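Dehalogenase (Rhodospirillaceae, PDB 6A41) probably removes halide from vicinal haloalcohols to form epoxides, as a short-chain dehydrogenase/reductase-related dehalogenase with a Rossmann-like fold. Local coordinates at residues V177-E183 / L211-L217; D84-A88 / P185-P189; A137-I143 / P238-A244; L2-R6 / C222-D227. One frame throughout, in Å; residues are numbered along the deposited sequence.

Contact 1 of 4, residues V177-E183 / L211-L217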
loop_
_atom_site.group_PDB
_atom_site.type_symbol
_atom_site.label_atom_id
_atom_site.label_comp_id
_atom_site.label_asym_id
_atom_site.label_seq_id
_atom_site.Cartn_x
_atom_site.Cartn_y
_atom_site.Cartn_z
ATOM N N VAL A 177 4.620 -1.713 14.459
ATOM C CA VAL A 177 4.214 -3.107 14.203
ATOM C C VAL A 177 2.667 -3.056 14.230
ATOM O O VAL A 177 2.083 -2.622 15.161
ATOM C CB VAL A 177 4.701 -4.061 15.293
ATOM C CG1 VAL A 177 4.146 -5.499 14.993
ATOM C CG2 VAL A 177 6.236 -4.163 15.261
ATOM N N GLY A 178 2.043 -3.475 13.141
ATOM C CA GLY A 178 0.625 -3.481 12.962
ATOM C C GLY A 178 0.096 -4.827 13.377
ATOM O O GLY A 178 -0.018 -5.740 12.565
ATOM N N SER A 179 -0.105 -4.985 14.644
ATOM C CA SER A 179 -0.622 -6.284 15.147
ATOM C C SER A 179 -2.081 -6.524 14.877
ATOM O O SER A 179 -2.896 -5.615 14.798
ATOM C CB SER A 179 -0.434 -6.396 16.673
ATOM O OG SER A 179 -0.538 -7.733 17.151
ATOM N N ASN A 180 -2.443 -7.798 14.727
ATOM C CA ASN A 180 -3.850 -8.206 14.921
ATOM C C ASN A 180 -3.847 -9.738 15.196
ATOM O O ASN A 180 -2.961 -10.459 14.817
ATOM C CB ASN A 180 -4.760 -7.897 13.659
ATOM C CG ASN A 180 -6.307 -7.667 13.988
ATOM O OD1 ASN A 180 -7.121 -7.401 13.059
ATOM N ND2 ASN A 180 -6.683 -7.812 15.201
ATOM N N TYR A 181 -4.892 -10.206 15.885
ATOM C CA TYR A 181 -5.081 -11.588 16.237
ATOM C C TYR A 181 -3.941 -12.163 17.060
ATOM O O TYR A 181 -3.643 -13.351 16.853
ATOM C CB TYR A 181 -5.339 -12.438 14.950
ATOM C CG TYR A 181 -6.593 -11.979 14.284
ATOM C CD1 TYR A 181 -7.780 -12.273 14.866
ATOM C CD2 TYR A 181 -6.602 -11.281 13.099
ATOM C CE1 TYR A 181 -8.969 -11.861 14.350
ATOM C CE2 TYR A 181 -7.767 -10.826 12.547
ATOM C CZ TYR A 181 -8.993 -11.142 13.156
ATOM O OH TYR A 181 -10.232 -10.674 12.677
ATOM N N VAL A 182 -3.294 -11.350 17.918
ATOM C CA VAL A 182 -2.234 -11.794 18.801
ATOM C C VAL A 182 -2.813 -11.872 20.207
ATOM O O VAL A 182 -3.418 -10.877 20.669
ATOM C CB VAL A 182 -1.033 -10.883 18.834
ATOM C CG1 VAL A 182 -0.006 -11.400 19.864
ATOM C CG2 VAL A 182 -0.419 -10.750 17.468
ATOM N N GLU A 183 -2.677 -13.046 20.843
ATOM C CA GLU A 183 -3.107 -13.233 22.251
ATOM C C GLU A 183 -2.544 -12.072 23.041
ATOM O O GLU A 183 -1.332 -11.884 23.101
ATOM C CB GLU A 183 -2.600 -14.526 22.822
ATOM C CG GLU A 183 -3.171 -15.698 22.058
ATOM C CD GLU A 183 -2.566 -17.063 22.475
ATOM O OE1 GLU A 183 -1.686 -17.092 23.363
ATOM O OE2 GLU A 183 -2.986 -18.076 21.894
ATOM N N LEU A 211 -4.252 -17.916 16.193
ATOM C CA LEU A 211 -3.804 -16.651 16.782
ATOM C C LEU A 211 -2.345 -16.633 17.051
ATOM O O LEU A 211 -1.695 -17.680 17.170
ATOM C CB LEU A 211 -4.534 -16.332 18.087
ATOM C CG LEU A 211 -6.005 -16.203 18.075
ATOM C CD1 LEU A 211 -6.526 -15.544 19.361
ATOM C CD2 LEU A 211 -6.613 -15.463 16.949
ATOM N N GLY A 212 -1.781 -15.438 17.082
ATOM C CA GLY A 212 -0.401 -15.266 17.310
ATOM C C GLY A 212 -0.100 -15.238 18.775
ATOM O O GLY A 212 -0.980 -15.092 19.649
ATOM N N LYS A 213 1.144 -15.537 19.073
ATOM C CA LYS A 213 1.662 -15.551 20.421
ATOM C C LYS A 213 2.232 -14.222 20.840
ATOM O O LYS A 213 2.847 -13.477 20.024
ATOM C CB LYS A 213 2.755 -16.627 20.546
ATOM C CG LYS A 213 2.089 -17.986 20.363
ATOM C CD LYS A 213 3.016 -19.108 20.718
ATOM C CE LYS A 213 4.361 -19.018 19.998
ATOM N NZ LYS A 213 4.821 -20.431 19.660
ATOM N N SER A 214 2.081 -13.914 22.140
ATOM C CA SER A 214 2.571 -12.629 22.610
ATOM C C SER A 214 4.136 -12.627 22.424
ATOM O O SER A 214 4.668 -11.556 22.114
ATOM C CB SER A 214 2.223 -12.340 24.092
ATOM O OG SER A 214 2.906 -13.328 24.813
ATOM N N ASP A 215 4.808 -13.785 22.557
ATOM C CA ASP A 215 6.225 -13.924 22.213
ATOM C C ASP A 215 6.674 -13.663 20.773
ATOM O O ASP A 215 7.854 -13.288 20.564
ATOM C CB ASP A 215 6.747 -15.240 22.670
ATOM C CG ASP A 215 6.898 -15.235 24.235
ATOM O OD1 ASP A 215 6.695 -14.183 24.945
ATOM O OD2 ASP A 215 7.218 -16.288 24.737
ATOM N N GLU A 216 5.740 -13.867 19.833
ATOM C CA GLU A 216 5.955 -13.573 18.410
ATOM C C GLU A 216 5.908 -12.074 18.184
ATOM O O GLU A 216 6.801 -11.502 17.501
ATOM C CB GLU A 216 4.944 -14.262 17.461
ATOM C CG GLU A 216 5.198 -15.733 17.334
ATOM C CD GLU A 216 4.020 -16.601 16.790
ATOM O OE1 GLU A 216 2.842 -16.301 16.989
ATOM O OE2 GLU A 216 4.360 -17.619 16.146
ATOM N N LEU A 217 4.865 -11.464 18.740
ATOM C CA LEU A 217 4.810 -9.943 18.699
ATOM C C LEU A 217 6.018 -9.368 19.401
ATOM O O LEU A 217 6.649 -8.430 18.870
ATOM C CB LEU A 217 3.521 -9.476 19.292
ATOM C CG LEU A 217 3.234 -7.975 19.261
ATOM C CD1 LEU A 217 3.403 -7.387 17.934
ATOM C CD2 LEU A 217 1.825 -7.704 19.705
HETATM O O HOH W 1 0.728 -15.616 23.902
#
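Buried, mixed backbone and apolar packing joins the end of strand 172-179, and the loop that leaves it, to the turn leading into helix 214-225. At its centre is a single parallel beta bridge: Gly-212 N donates to Tyr-181 O at 2.8 Å, and Glu-183 N returns a bond to Gly-212 O at 2.9 Å. Both bonds are nearly linear and straddle Val-182, whose CA lies 4.2 Å from that of Gly-212; an ideal CB on this glycine would press on Val-182 CG2, so the bare backbone permits the close approach. Around the bridge, Leu-217 packs between Val-182 and Val-177: its CD1 lies 3.6 Å from Val-177 CG1, and its CB 4.1 Å from Val-182 CG1. On the other flank Leu-211 CD2 meets Tyr-181 CB at 3.8 Å. The start of the helix is also fastened down. Lys-213 is the N-cap residue, its N bound to Glu-216 OE1 at 2.8 Å, while a water accepts from Ser-214 N and donates to Glu-183 OE1. Phe-231 of the second subunit packs against Tyr-181, Val-182 and Glu-216. A loop leaving the carboxyl end of a central parallel strand is a usual site of function in Rossmann-like folds, and in related halohydrin dehalogenases the corresponding loop lines the halide pocket, a role consistent with residues 179-182 here.

Contact 2 of 4, residues D84-A88 / P185-P189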
loop_
_atom_site.group_PDB
_atom_site.type_symbol
_atom_site.label_atom_id
_atom_site.label_comp_id
_atom_site.label_asym_id
_atom_site.label_seq_id
_atom_site.Cartn_x
_atom_site.Cartn_y
_atom_site.Cartn_z
ATOM N N ASP A 84 0.691 1.226 23.069
ATOM C CA ASP A 84 -0.497 2.036 23.266
ATOM C C ASP A 84 -1.731 1.227 22.864
ATOM O O ASP A 84 -1.737 0.559 21.820
ATOM C CB ASP A 84 -0.383 3.347 22.443
ATOM C CG ASP A 84 0.950 4.031 22.705
ATOM O OD1 ASP A 84 1.141 4.517 23.824
ATOM O OD2 ASP A 84 1.825 3.983 21.799
ATOM N N ALA A 85 -2.746 1.265 23.737
ATOM C CA ALA A 85 -3.972 0.512 23.549
ATOM C C ALA A 85 -5.168 1.145 24.244
ATOM O O ALA A 85 -5.081 1.409 25.406
ATOM C CB ALA A 85 -3.833 -0.885 24.000
ATOM N N TYR A 86 -6.186 1.450 23.435
ATOM C CA TYR A 86 -7.517 1.895 23.850
ATOM C C TYR A 86 -8.541 0.849 23.334
ATOM O O TYR A 86 -8.271 0.226 22.283
ATOM C CB TYR A 86 -7.809 3.309 23.236
ATOM C CG TYR A 86 -9.124 3.941 23.634
ATOM C CD1 TYR A 86 -9.289 4.634 24.831
ATOM C CD2 TYR A 86 -10.256 3.745 22.848
ATOM C CE1 TYR A 86 -10.541 5.161 25.233
ATOM C CE2 TYR A 86 -11.507 4.288 23.193
ATOM C CZ TYR A 86 -11.625 5.007 24.367
ATOM O OH TYR A 86 -12.867 5.477 24.652
ATOM N N PRO A 87 -9.654 0.619 24.049
ATOM C CA PRO A 87 -10.570 -0.447 23.613
ATOM C C PRO A 87 -11.121 -0.223 22.207
ATOM O O PRO A 87 -11.309 0.935 21.810
ATOM C CB PRO A 87 -11.700 -0.436 24.630
ATOM C CG PRO A 87 -11.123 0.237 25.822
ATOM C CD PRO A 87 -10.049 1.181 25.363
ATOM N N ALA A 88 -11.275 -1.311 21.450
ATOM C CA ALA A 88 -11.906 -1.233 20.191
ATOM C C ALA A 88 -13.413 -1.313 20.515
ATOM O O ALA A 88 -13.941 -2.415 20.720
ATOM C CB ALA A 88 -11.466 -2.381 19.341
ATOM N N PRO A 185 -3.857 -8.998 26.343
ATOM C CA PRO A 185 -4.968 -8.687 27.236
ATOM C C PRO A 185 -5.983 -7.681 26.769
ATOM O O PRO A 185 -7.082 -7.665 27.328
ATOM C CB PRO A 185 -4.252 -8.254 28.516
ATOM C CG PRO A 185 -2.951 -7.731 28.063
ATOM C CD PRO A 185 -2.552 -8.631 26.962
ATOM N N ASP A 186 -5.641 -6.832 25.809
ATOM C CA ASP A 186 -6.502 -5.749 25.317
ATOM C C ASP A 186 -7.520 -6.176 24.251
ATOM O O ASP A 186 -8.713 -5.863 24.343
ATOM C CB ASP A 186 -5.648 -4.554 24.870
ATOM C CG ASP A 186 -5.102 -3.864 26.060
ATOM O OD1 ASP A 186 -4.092 -4.368 26.675
ATOM O OD2 ASP A 186 -5.780 -2.926 26.528
ATOM N N TYR A 187 -7.048 -6.911 23.258
ATOM C CA TYR A 187 -7.839 -7.256 22.104
ATOM C C TYR A 187 -8.176 -8.761 22.004
ATOM O O TYR A 187 -9.155 -9.079 21.332
ATOM C CB TYR A 187 -7.102 -6.752 20.846
ATOM C CG TYR A 187 -6.855 -5.233 20.945
ATOM C CD1 TYR A 187 -7.893 -4.367 21.136
ATOM C CD2 TYR A 187 -5.601 -4.737 20.967
ATOM C CE1 TYR A 187 -7.657 -2.999 21.380
ATOM C CE2 TYR A 187 -5.339 -3.357 21.128
ATOM C CZ TYR A 187 -6.361 -2.499 21.257
ATOM O OH TYR A 187 -6.095 -1.136 21.525
ATOM N N PHE A 188 -7.305 -9.674 22.541
ATOM C CA PHE A 188 -7.522 -11.137 22.395
ATOM C C PHE A 188 -7.271 -11.781 23.754
ATOM O O PHE A 188 -6.295 -12.467 23.927
ATOM C CB PHE A 188 -6.666 -11.739 21.241
ATOM C CG PHE A 188 -7.047 -11.152 19.928
ATOM C CD1 PHE A 188 -8.145 -11.641 19.255
ATOM C CD2 PHE A 188 -6.381 -9.961 19.489
ATOM C CE1 PHE A 188 -8.609 -10.955 18.102
ATOM C CE2 PHE A 188 -6.815 -9.292 18.368
ATOM C CZ PHE A 188 -7.924 -9.823 17.658
ATOM N N PRO A 189 -8.109 -11.471 24.703
ATOM C CA PRO A 189 -7.855 -11.904 26.057
ATOM C C PRO A 189 -8.324 -13.323 26.285
ATOM O O PRO A 189 -8.989 -13.887 25.421
ATOM C CB PRO A 189 -8.702 -10.919 26.914
ATOM C CG PRO A 189 -9.881 -10.641 26.047
ATOM C CD PRO A 189 -9.283 -10.540 24.637
#
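Tyr-187 makes the largest contribution to this contact between two loops, followed by Ala-85 and Asp-186. The tyrosine side chain extends from the 185-189 loop until its ring lies along the backbone that follows strand 79-83, and its hydroxyl donates to a backbone carbonyl of the 84-88 loop: Tyr-187 OH to Tyr-86 O is 2.7 Å. That acceptor and Ala-88 N both lie at the ring edge, the latter 4.0 Å from Tyr-187 CE1, so the 84-88 backbone runs past the rim of the ring. Ala-85 points its methyl toward the same side chain, with CB 3.4 Å from Tyr-187 OH and 4.1 Å from Tyr-187 CZ; its small size lets the phenol end come this close. The same methyl approaches Asp-186, CB to OD2 being 3.8 Å, but the carboxylate has its polar partners in another loop: OD1 accepts from Phe-16 N and OD2 forms a salt bridge with Lys-15. Three loops are thereby drawn together. Phe-16 also meets the Tyr-187 ring edge-to-face, and Tyr-149 of helix 147-158 touches that ring. Tyr-149 and Arg-153 have the spacing of the Tyr and Arg in the Ser-Tyr-Arg motif of halohydrin dehalogenases, so loops converging here at the carboxyl ends of the parallel strands probably border the active-site cleft of this Rossmann-like fold.

Contact 3 of 4, residues A137-I143 / P238-A244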
loop_
_atom_site.group_PDB
_atom_site.type_symbol
_atom_site.label_atom_id
_atom_site.label_comp_id
_atom_site.label_asym_id
_atom_site.label_seq_id
_atom_site.Cartn_x
_atom_site.Cartn_y
_atom_site.Cartn_z
ATOM N N ALA A 137 -2.885 -3.759 12.677
ATOM C CA ALA A 137 -3.074 -3.996 11.249
ATOM C C ALA A 137 -4.490 -3.549 10.737
ATOM O O ALA A 137 -4.747 -3.619 9.535
ATOM C CB ALA A 137 -2.800 -5.470 10.811
ATOM N N ALA A 138 -5.407 -3.243 11.654
ATOM C CA ALA A 138 -6.746 -3.045 11.233
ATOM C C ALA A 138 -6.915 -1.998 10.094
ATOM O O ALA A 138 -7.652 -2.283 9.158
ATOM C CB ALA A 138 -7.636 -2.632 12.348
ATOM N N PRO A 139 -6.180 -0.853 10.149
ATOM C CA PRO A 139 -6.323 0.117 9.051
ATOM C C PRO A 139 -5.950 -0.401 7.696
ATOM O O PRO A 139 -6.403 0.169 6.682
ATOM C CB PRO A 139 -5.354 1.224 9.455
ATOM C CG PRO A 139 -5.247 1.091 10.898
ATOM C CD PRO A 139 -5.282 -0.361 11.157
ATOM N N LEU A 140 -5.167 -1.495 7.645
ATOM C CA LEU A 140 -4.757 -2.049 6.331
ATOM C C LEU A 140 -5.921 -2.757 5.617
ATOM O O LEU A 140 -5.797 -3.096 4.426
ATOM C CB LEU A 140 -3.566 -3.005 6.498
ATOM C CG LEU A 140 -2.327 -2.244 7.020
ATOM C CD1 LEU A 140 -1.223 -3.293 7.426
ATOM C CD2 LEU A 140 -1.897 -1.122 6.114
ATOM N N ARG A 141 -6.945 -3.112 6.326
ATOM C CA ARG A 141 -8.134 -3.745 5.745
ATOM C C ARG A 141 -9.459 -3.023 6.025
ATOM O O ARG A 141 -10.425 -3.159 5.222
ATOM C CB ARG A 141 -8.243 -5.176 6.282
ATOM C CG ARG A 141 -7.147 -6.144 5.834
ATOM C CD ARG A 141 -7.243 -6.412 4.332
ATOM N NE ARG A 141 -6.131 -7.256 3.831
ATOM C CZ ARG A 141 -4.963 -6.808 3.345
ATOM N NH1 ARG A 141 -4.670 -5.519 3.318
ATOM N NH2 ARG A 141 -4.066 -7.664 2.854
ATOM N N GLY A 142 -9.591 -2.367 7.188
ATOM C CA GLY A 142 -10.828 -1.772 7.582
ATOM C C GLY A 142 -11.753 -2.782 8.255
ATOM O O GLY A 142 -11.721 -4.033 8.013
ATOM N N ILE A 143 -12.543 -2.249 9.161
ATOM C CA ILE A 143 -13.441 -3.108 9.949
ATOM C C ILE A 143 -14.769 -2.374 10.099
ATOM O O ILE A 143 -14.803 -1.340 10.786
ATOM C CB ILE A 143 -12.869 -3.494 11.349
ATOM C CG1 ILE A 143 -11.449 -4.050 11.289
ATOM C CG2 ILE A 143 -13.781 -4.475 12.116
ATOM C CD1 ILE A 143 -10.808 -4.308 12.673
ATOM N N PRO A 238 3.065 -5.421 9.263
ATOM C CA PRO A 238 1.912 -6.248 9.652
ATOM C C PRO A 238 2.269 -7.545 10.335
ATOM O O PRO A 238 3.210 -8.275 9.926
ATOM C CB PRO A 238 1.172 -6.488 8.344
ATOM C CG PRO A 238 1.881 -5.553 7.424
ATOM C CD PRO A 238 3.266 -5.463 7.837
ATOM N N HIS A 239 1.604 -7.781 11.450
ATOM C CA HIS A 239 1.869 -8.919 12.304
ATOM C C HIS A 239 0.523 -9.488 12.725
ATOM O O HIS A 239 0.096 -9.359 13.789
ATOM C CB HIS A 239 2.698 -8.476 13.500
ATOM C CG HIS A 239 3.167 -9.601 14.338
ATOM N ND1 HIS A 239 2.361 -10.181 15.283
ATOM C CD2 HIS A 239 4.339 -10.281 14.349
ATOM C CE1 HIS A 239 3.046 -11.155 15.891
ATOM N NE2 HIS A 239 4.253 -11.227 15.371
ATOM N N ALA A 240 -0.088 -10.186 11.744
ATOM C CA ALA A 240 -1.438 -10.646 11.867
ATOM C C ALA A 240 -1.702 -11.939 11.152
ATOM O O ALA A 240 -2.821 -12.153 10.714
ATOM C CB ALA A 240 -2.336 -9.577 11.306
ATOM N N GLY A 241 -0.707 -12.827 11.063
ATOM C CA GLY A 241 -0.909 -14.122 10.509
ATOM C C GLY A 241 -1.318 -14.174 9.047
ATOM O O GLY A 241 -1.967 -15.099 8.631
ATOM N N GLY A 242 -1.001 -13.137 8.325
ATOM C CA GLY A 242 -1.438 -12.988 6.917
ATOM C C GLY A 242 -2.791 -12.249 6.670
ATOM O O GLY A 242 -3.145 -12.012 5.539
ATOM N N TRP A 243 -3.453 -11.857 7.748
ATOM C CA TRP A 243 -4.764 -11.226 7.644
ATOM C C TRP A 243 -4.615 -9.869 6.922
ATOM O O TRP A 243 -5.558 -9.457 6.225
ATOM C CB TRP A 243 -5.367 -11.105 9.036
ATOM C CG TRP A 243 -6.673 -10.454 9.122
ATOM C CD1 TRP A 243 -7.915 -11.070 9.101
ATOM C CD2 TRP A 243 -6.914 -9.051 9.357
ATOM N NE1 TRP A 243 -8.894 -10.122 9.191
ATOM C CE2 TRP A 243 -8.322 -8.889 9.427
ATOM C CE3 TRP A 243 -6.061 -7.918 9.503
ATOM C CZ2 TRP A 243 -8.938 -7.653 9.598
ATOM C CZ3 TRP A 243 -6.675 -6.648 9.686
ATOM C CH2 TRP A 243 -8.106 -6.544 9.768
ATOM N N ALA A 244 -3.442 -9.209 7.014
ATOM C CA ALA A 244 -3.067 -8.005 6.203
ATOM C C ALA A 244 -1.543 -8.062 5.780
ATOM O O ALA A 244 -0.919 -8.952 6.657
ATOM C CB ALA A 244 -3.243 -6.817 7.060
#
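Ala-137, the first residue beyond strand 129-136, turns its methyl into the C-terminal tail, with CB 4.0 Å from Ala-244 CB and 4.2 Å from Ala-240 CB, while its carbonyl O lies 3.6 Å from Trp-243 CZ3 at the edge of the indole. Ala-138 follows along that edge, its CA 3.9 Å from Trp-243 CZ3. The chain coils through a short helix-like turn, held by Leu-140 N to Ala-137 O at 2.9 Å, which brings Leu-140 round to the strand and the tail: its CD1 touches Pro-238 CG at 3.8 Å and its CB touches Ala-244 CB at 3.9 Å. Arg-141 then lays its aliphatic portion over the indole, a CH-pi contact with CG 4.1 Å from the centroid of the Trp-243 six-membered ring. Its guanidinium continues across the last residue, one face covering Ala-244 CA, and NH1 is tied back to Leu-140 O at 2.9 Å. Gly-142 has backbone angles that call for glycine, and Ile-143 ends the run, with CG1 4.4 Å from Trp-243 CH2. Lys-165 of the third subunit bonds to the carbonyls of Arg-141 and Gly-142. On the tail's side, a type I' turn from Ala-240 to Trp-243 folds the chain back after strand 236-239, the outermost within this chain. A C-terminal tail is thus packed over the loop beyond a central strand of the Rossmann-like sheet, close to the subunit interfaces of the tetramer.

Contact 4 of 4, residues L2-R6 / C222-D227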
loop_
_atom_site.group_PDB
_atom_site.type_symbol
_atom_site.label_atom_id
_atom_site.label_comp_id
_atom_site.label_asym_id
_atom_site.label_seq_id
_atom_site.Cartn_x
_atom_site.Cartn_y
_atom_site.Cartn_z
ATOM N N LEU A 2 20.949 -10.648 20.918
ATOM C CA LEU A 2 20.690 -9.591 19.885
ATOM C C LEU A 2 20.501 -8.174 20.460
ATOM O O LEU A 2 20.726 -7.232 19.752
ATOM C CB LEU A 2 19.450 -9.815 19.013
ATOM C CG LEU A 2 19.467 -10.831 17.849
ATOM C CD1 LEU A 2 18.566 -10.251 16.737
ATOM C CD2 LEU A 2 20.878 -11.206 17.373
ATOM N N LEU A 3 20.115 -8.040 21.703
ATOM C CA LEU A 3 19.866 -6.690 22.267
ATOM C C LEU A 3 20.838 -6.523 23.508
ATOM O O LEU A 3 20.568 -5.773 24.419
ATOM C CB LEU A 3 18.357 -6.603 22.687
ATOM C CG LEU A 3 17.314 -6.641 21.598
ATOM C CD1 LEU A 3 15.937 -6.664 22.277
ATOM C CD2 LEU A 3 17.538 -5.405 20.746
ATOM N N LYS A 4 21.968 -7.227 23.452
ATOM C CA LYS A 4 22.997 -7.124 24.505
ATOM C C LYS A 4 23.284 -5.585 24.684
ATOM O O LYS A 4 23.474 -4.891 23.715
ATOM C CB LYS A 4 24.270 -7.862 23.994
ATOM C CG LYS A 4 25.453 -7.809 24.921
ATOM C CD LYS A 4 25.232 -8.754 26.069
ATOM C CE LYS A 4 26.395 -8.686 27.079
ATOM N NZ LYS A 4 25.781 -8.621 28.451
ATOM N N ASP A 5 23.214 -5.120 25.904
ATOM C CA ASP A 5 23.620 -3.768 26.309
ATOM C C ASP A 5 22.677 -2.727 25.654
ATOM O O ASP A 5 23.158 -1.677 25.253
ATOM C CB ASP A 5 25.084 -3.495 25.887
ATOM C CG ASP A 5 26.111 -4.409 26.674
ATOM O OD1 ASP A 5 25.911 -4.737 27.835
ATOM O OD2 ASP A 5 27.082 -4.852 26.061
ATOM N N ARG A 6 21.415 -3.086 25.322
ATOM C CA ARG A 6 20.495 -2.051 24.819
ATOM C C ARG A 6 19.502 -1.750 25.919
ATOM O O ARG A 6 18.948 -2.697 26.479
ATOM C CB ARG A 6 19.756 -2.501 23.535
ATOM C CG ARG A 6 20.650 -2.725 22.316
ATOM C CD ARG A 6 21.264 -1.394 21.850
ATOM N NE ARG A 6 22.312 -1.634 20.847
ATOM C CZ ARG A 6 23.623 -1.632 21.081
ATOM N NH1 ARG A 6 24.122 -1.431 22.294
ATOM N NH2 ARG A 6 24.459 -1.882 20.083
ATOM N N CYS A 222 11.286 -6.595 19.305
ATOM C CA CYS A 222 12.675 -6.729 19.599
ATOM C C CYS A 222 13.606 -6.679 18.366
ATOM O O CYS A 222 14.627 -5.983 18.346
ATOM C CB CYS A 222 12.982 -7.981 20.396
ATOM S SG CYS A 222 12.403 -7.802 22.104
ATOM N N PHE A 223 13.184 -7.386 17.312
ATOM C CA PHE A 223 13.939 -7.293 16.103
ATOM C C PHE A 223 14.056 -5.789 15.615
ATOM O O PHE A 223 15.214 -5.332 15.332
ATOM C CB PHE A 223 13.340 -8.178 14.964
ATOM C CG PHE A 223 13.990 -7.847 13.586
ATOM C CD1 PHE A 223 15.306 -8.158 13.359
ATOM C CD2 PHE A 223 13.257 -7.158 12.628
ATOM C CE1 PHE A 223 15.985 -7.784 12.144
ATOM C CE2 PHE A 223 13.842 -6.802 11.417
ATOM C CZ PHE A 223 15.167 -7.107 11.195
ATOM N N LEU A 224 12.964 -5.024 15.604
ATOM C CA LEU A 224 13.051 -3.641 15.124
ATOM C C LEU A 224 13.901 -2.764 16.048
ATOM O O LEU A 224 14.512 -1.807 15.540
ATOM C CB LEU A 224 11.676 -3.006 14.950
ATOM C CG LEU A 224 10.892 -3.729 13.836
ATOM C CD1 LEU A 224 9.436 -3.296 13.951
ATOM C CD2 LEU A 224 11.467 -3.469 12.433
ATOM N N CYS A 225 13.974 -3.100 17.348
ATOM C CA CYS A 225 14.917 -2.451 18.303
ATOM C C CYS A 225 16.419 -2.776 18.102
ATOM O O CYS A 225 17.237 -2.085 18.687
ATOM C CB CYS A 225 14.520 -2.704 19.756
ATOM S SG CYS A 225 12.875 -2.159 20.196
ATOM N N SER A 226 16.748 -3.830 17.356
ATOM C CA SER A 226 18.102 -4.356 17.259
ATOM C C SER A 226 18.913 -3.585 16.252
ATOM O O SER A 226 18.378 -2.849 15.301
ATOM C CB SER A 226 18.132 -5.909 16.887
ATOM O OG SER A 226 17.794 -6.088 15.469
ATOM N N ASP A 227 20.201 -3.801 16.376
ATOM C CA ASP A 227 21.156 -3.213 15.394
ATOM C C ASP A 227 20.967 -3.737 13.985
ATOM O O ASP A 227 21.094 -3.000 13.036
ATOM C CB ASP A 227 22.576 -3.451 15.825
ATOM C CG ASP A 227 22.951 -2.597 16.934
ATOM O OD1 ASP A 227 22.163 -1.769 17.500
ATOM O OD2 ASP A 227 24.088 -2.818 17.368
#
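A salt bridge between Arg-6 and Asp-227 dominates the polar side of this contact. Arg-6 NH2 donates to Asp-227 OD2 at 2.9 Å, and two weak bonds to Asp-227 OD1 accompany it, from Arg-6 NE at 3.4 Å and Arg-6 NH2 at 3.5 Å; the carboxylate lies at the edge of the guanidinium, near its plane. Arg-6 NH1 is held within its own segment by Asp-5 O at 3.1 Å. The type II turn from Leu-3 to Arg-6 sets Arg-6 and Leu-3 against the same segment, 222-227. Deeper in, Leu-3 lies against the end of helix 214-225, with CD1 3.7 Å from Cys-222 SG and CD2 3.7 Å from Ser-226 CA. Ser-226 turns its hydroxyl back to Phe-223 O at 2.7 Å, and Leu-2 packs more loosely at the margin. The chemistry therefore divides into an apolar seam against the helix and one ion pair at its more exposed side, together joining the extreme N-terminus to a helix near the other end of the chain.

How the contacts relate
Along the chain the segments interleave: contact 4 opens at the N-terminus, and contacts 2, 3 and 1 then begin in turn, each at or just beyond the end of a parallel strand, before their partners arrive from residue 185 onward. Contacts 1, 2 and 3 cluster, with contact 1 centred 12 Å from contact 2 and 11 Å from contact 3. It touches contact 2 through Phe-188 and contact 3 through neighbouring strands 172-179 and 236-239. Contact 4 is about 26 Å from contact 2, centre to centre, across the chain's middle, yet helix 214-225 links it to contact 1, where Leu-224 meets Val-177. Sequence-distant segments thus close one compact Rossmann-like subunit, and contacts 1, 3 and 4 all reach the second subunit.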